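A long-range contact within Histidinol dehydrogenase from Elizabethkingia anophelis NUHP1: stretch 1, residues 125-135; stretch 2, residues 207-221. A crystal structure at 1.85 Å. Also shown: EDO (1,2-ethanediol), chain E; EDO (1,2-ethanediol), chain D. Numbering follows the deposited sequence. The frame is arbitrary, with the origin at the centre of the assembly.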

# COMPACT_ATOMS: atom_id res chain seq x y z
N PRO A 125 -12.16 6.79 -5.58
CA PRO A 125 -11.91 5.41 -5.99
C PRO A 125 -10.74 5.30 -6.94
O PRO A 125 -10.49 6.18 -7.78
CB PRO A 125 -13.21 5.00 -6.69
CG PRO A 125 -13.73 6.32 -7.26
CD PRO A 125 -13.41 7.32 -6.17
N ILE A 126 -10.04 4.17 -6.85
CA ILE A 126 -9.18 3.75 -7.96
C ILE A 126 -10.08 3.32 -9.10
O ILE A 126 -10.95 2.46 -8.94
CB ILE A 126 -8.24 2.61 -7.52
CG1 ILE A 126 -7.30 3.09 -6.40
CG2 ILE A 126 -7.44 2.08 -8.73
CD1 ILE A 126 -6.52 1.93 -5.75
N GLU A 127 -9.88 3.93 -10.28
CA GLU A 127 -10.90 3.88 -11.32
C GLU A 127 -11.04 2.48 -11.92
O GLU A 127 -12.16 2.00 -12.13
CB GLU A 127 -10.58 4.90 -12.41
CG GLU A 127 -11.67 5.07 -13.45
CD GLU A 127 -11.27 6.05 -14.54
OE1 GLU A 127 -10.24 5.82 -15.21
OE2 GLU A 127 -11.99 7.05 -14.73
N ASN A 128 -9.92 1.81 -12.20
CA ASN A 128 -9.94 0.52 -12.90
C ASN A 128 -9.35 -0.56 -12.01
O ASN A 128 -8.16 -0.50 -11.66
CB ASN A 128 -9.18 0.62 -14.22
CG ASN A 128 -9.78 1.65 -15.16
OD1 ASN A 128 -10.80 1.40 -15.80
ND2 ASN A 128 -9.16 2.82 -15.24
N ILE A 129 -10.17 -1.55 -11.66
CA ILE A 129 -9.81 -2.60 -10.71
C ILE A 129 -9.78 -3.92 -11.47
O ILE A 129 -10.72 -4.22 -12.22
CB ILE A 129 -10.83 -2.67 -9.56
CG1 ILE A 129 -10.86 -1.35 -8.76
CG2 ILE A 129 -10.61 -3.91 -8.71
CD1 ILE A 129 -9.58 -1.03 -8.03
N GLY A 130 -8.72 -4.69 -11.28
CA GLY A 130 -8.63 -6.05 -11.82
C GLY A 130 -8.62 -7.08 -10.70
O GLY A 130 -7.90 -6.92 -9.72
N ILE A 131 -9.43 -8.13 -10.87
CA ILE A 131 -9.53 -9.21 -9.89
C ILE A 131 -9.18 -10.52 -10.58
O ILE A 131 -9.77 -10.85 -11.61
CB ILE A 131 -10.95 -9.30 -9.28
CG1 ILE A 131 -11.29 -8.03 -8.49
CG2 ILE A 131 -11.06 -10.55 -8.38
CD1 ILE A 131 -12.80 -7.90 -8.15
N TYR A 132 -8.23 -11.25 -10.00
CA TYR A 132 -7.86 -12.58 -10.48
C TYR A 132 -8.45 -13.65 -9.56
O TYR A 132 -8.26 -13.58 -8.34
CB TYR A 132 -6.34 -12.74 -10.52
CG TYR A 132 -6.00 -14.07 -11.11
CD1 TYR A 132 -6.13 -14.29 -12.47
CD2 TYR A 132 -5.65 -15.15 -10.30
CE1 TYR A 132 -5.87 -15.52 -13.04
CE2 TYR A 132 -5.38 -16.40 -10.88
CZ TYR A 132 -5.50 -16.57 -12.24
OH TYR A 132 -5.24 -17.78 -12.85
N ILE A 133 -9.11 -14.65 -10.14
CA ILE A 133 -9.70 -15.75 -9.39
C ILE A 133 -9.20 -17.06 -9.98
O ILE A 133 -9.52 -17.38 -11.13
CB ILE A 133 -11.24 -15.72 -9.41
CG1 ILE A 133 -11.79 -14.39 -8.86
CG2 ILE A 133 -11.82 -16.92 -8.67
CD1 ILE A 133 -11.59 -14.22 -7.37
N PRO A 134 -8.43 -17.86 -9.25
CA PRO A 134 -8.00 -19.16 -9.80
C PRO A 134 -9.19 -20.04 -10.14
O PRO A 134 -10.28 -19.89 -9.59
CB PRO A 134 -7.17 -19.77 -8.66
CG PRO A 134 -6.69 -18.58 -7.86
CD PRO A 134 -7.87 -17.62 -7.91
N GLY A 135 -8.97 -20.96 -11.08
CA GLY A 135 -9.97 -21.92 -11.49
C GLY A 135 -9.84 -23.24 -10.77
O GLY A 135 -9.40 -23.31 -9.61
N GLU A 207 -9.78 -3.85 -20.89
CA GLU A 207 -9.17 -2.57 -20.55
C GLU A 207 -8.21 -2.76 -19.38
O GLU A 207 -8.47 -3.55 -18.47
CB GLU A 207 -10.23 -1.53 -20.20
N LYS A 208 -7.10 -2.03 -19.41
CA LYS A 208 -6.08 -2.28 -18.40
C LYS A 208 -6.50 -1.73 -17.05
O LYS A 208 -7.21 -0.72 -16.95
CB LYS A 208 -4.73 -1.70 -18.82
CG LYS A 208 -4.56 -0.21 -18.66
CD LYS A 208 -3.15 0.19 -19.13
CE LYS A 208 -2.96 1.69 -19.15
NZ LYS A 208 -3.23 2.29 -17.82
N ALA A 209 -6.05 -2.42 -16.01
CA ALA A 209 -6.34 -2.11 -14.62
C ALA A 209 -5.34 -1.10 -14.07
O ALA A 209 -4.19 -1.03 -14.51
CB ALA A 209 -6.30 -3.39 -13.79
N ASP A 210 -5.78 -0.32 -13.07
CA ASP A 210 -4.85 0.47 -12.28
C ASP A 210 -4.28 -0.31 -11.10
O ASP A 210 -3.17 -0.01 -10.65
CB ASP A 210 -5.55 1.73 -11.73
CG ASP A 210 -6.09 2.62 -12.84
OD1 ASP A 210 -7.29 2.99 -12.79
OD2 ASP A 210 -5.31 2.96 -13.77
N LYS A 211 -5.03 -1.29 -10.60
CA LYS A 211 -4.61 -2.10 -9.46
C LYS A 211 -5.21 -3.49 -9.63
O LYS A 211 -6.38 -3.63 -10.00
CB LYS A 211 -5.06 -1.46 -8.14
CG LYS A 211 -4.49 -2.13 -6.88
CD LYS A 211 -4.68 -1.22 -5.65
CE LYS A 211 -4.16 -1.87 -4.37
NZ LYS A 211 -4.20 -0.89 -3.21
N ILE A 212 -4.40 -4.52 -9.34
CA ILE A 212 -4.80 -5.92 -9.50
C ILE A 212 -4.82 -6.61 -8.14
O ILE A 212 -3.86 -6.49 -7.37
CB ILE A 212 -3.85 -6.66 -10.47
CG1 ILE A 212 -3.94 -6.04 -11.88
CG2 ILE A 212 -4.14 -8.17 -10.48
CD1 ILE A 212 -2.79 -6.48 -12.83
N PHE A 213 -5.90 -7.34 -7.86
CA PHE A 213 -6.15 -8.02 -6.60
C PHE A 213 -6.30 -9.52 -6.81
O PHE A 213 -6.81 -9.96 -7.85
CB PHE A 213 -7.45 -7.53 -5.95
CG PHE A 213 -7.41 -6.11 -5.49
CD1 PHE A 213 -7.26 -5.82 -4.15
CD2 PHE A 213 -7.56 -5.07 -6.40
CE1 PHE A 213 -7.24 -4.51 -3.70
CE2 PHE A 213 -7.54 -3.75 -5.96
CZ PHE A 213 -7.38 -3.47 -4.62
N GLY A 214 -5.91 -10.30 -5.80
CA GLY A 214 -6.24 -11.71 -5.77
C GLY A 214 -5.01 -12.61 -5.84
O GLY A 214 -4.15 -12.43 -6.69
N PRO A 215 -4.91 -13.58 -4.93
CA PRO A 215 -3.76 -14.49 -4.96
C PRO A 215 -3.91 -15.59 -6.00
O PRO A 215 -4.98 -15.86 -6.53
CB PRO A 215 -3.75 -15.07 -3.53
CG PRO A 215 -5.18 -15.00 -3.10
CD PRO A 215 -5.70 -13.72 -3.70
N GLY A 216 -2.78 -16.23 -6.29
CA GLY A 216 -2.72 -17.32 -7.23
C GLY A 216 -1.45 -18.11 -7.01
O GLY A 216 -0.77 -17.96 -6.00
N ASN A 217 -1.12 -18.95 -7.99
CA ASN A 217 0.03 -19.84 -7.86
C ASN A 217 1.34 -19.07 -8.05
O ASN A 217 1.37 -17.84 -8.15
CB ASN A 217 -0.11 -21.02 -8.83
CG ASN A 217 -0.12 -20.60 -10.29
OD1 ASN A 217 0.49 -19.60 -10.68
ND2 ASN A 217 -0.81 -21.37 -11.12
N GLN A 218 2.45 -19.81 -8.09
CA GLN A 218 3.78 -19.20 -8.22
C GLN A 218 3.89 -18.34 -9.47
O GLN A 218 4.58 -17.31 -9.46
CB GLN A 218 4.86 -20.29 -8.24
CG GLN A 218 4.65 -21.35 -9.31
CD GLN A 218 5.81 -22.32 -9.41
OE1 GLN A 218 6.98 -21.92 -9.37
NE2 GLN A 218 5.50 -23.60 -9.54
N TYR A 219 3.26 -18.75 -10.57
CA TYR A 219 3.36 -17.98 -11.80
C TYR A 219 2.55 -16.69 -11.72
O TYR A 219 3.00 -15.64 -12.18
CB TYR A 219 2.90 -18.82 -12.99
CG TYR A 219 3.72 -20.07 -13.13
CD1 TYR A 219 4.98 -20.02 -13.72
CD2 TYR A 219 3.26 -21.29 -12.67
CE1 TYR A 219 5.75 -21.16 -13.83
CE2 TYR A 219 4.02 -22.44 -12.78
CZ TYR A 219 5.27 -22.36 -13.36
OH TYR A 219 6.04 -23.50 -13.48
N VAL A 220 1.35 -16.77 -11.16
CA VAL A 220 0.54 -15.57 -10.99
C VAL A 220 1.23 -14.61 -10.04
O VAL A 220 1.26 -13.39 -10.27
CB VAL A 220 -0.88 -15.95 -10.50
CG1 VAL A 220 -1.64 -14.71 -10.02
CG2 VAL A 220 -1.64 -16.68 -11.60
N THR A 221 1.83 -15.15 -8.98
CA THR A 221 2.51 -14.32 -7.99
C THR A 221 3.67 -13.56 -8.61
O THR A 221 3.84 -12.35 -8.37
CB THR A 221 2.98 -15.20 -6.82
OG1 THR A 221 1.84 -15.75 -6.14
CG2 THR A 221 3.80 -14.38 -5.82
C1 EDO E . 3.28 -19.39 -2.80
O1 EDO E . 3.61 -20.33 -3.84
C2 EDO E . 2.13 -18.51 -3.28
O2 EDO E . 2.31 -18.24 -4.67
C1 EDO D . -3.89 -4.18 1.39
O1 EDO D . -4.41 -2.86 1.59
C2 EDO D . -4.22 -4.53 -0.06
O2 EDO D . -3.78 -3.43 -0.84
O HOH W 1 -7.51 -14.99 -5.80

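How do the two backbones meet? Strands 128-132 and 211-213 run parallel, their directions 25° apart, and the hydrogen bonds alternate along them. Gly 130 N donates to Lys 211 O (2.9 Å), Phe 213 N to Gly 130 O (2.8 Å), and Tyr 132 N to Phe 213 O (2.9 Å), so Gly 130 serves the ladder with both its amide and its carbonyl.

What anchors the start of the ladder? Asp 210 N donates to Asn 128 O (2.8 Å), while Asp 210 OD1 accepts from both Asn 128 N (2.9 Å) and Asn 128 ND2 (3.1 Å). One carboxylate oxygen thus holds backbone and side chain of the same residue.

Which side chains pack between the stretches? Ile 129 and Phe 213 share a face, with Ile 129 CD1 4.0 Å from Phe 213 CE2. Further along, Tyr 132 CE2 lies 3.8 Å from Val 220 CG2, bringing the helix against the strand's end.

What happens past the strand ends? A CB on Gly 214 would clash with Tyr 132 O, and its backbone angles themselves call for glycine. Here no direct backbone hydrogen bond links the two stretches; a water joins them instead, donating to Tyr 132 O (3.0 Å) and Pro 215 O (2.8 Å).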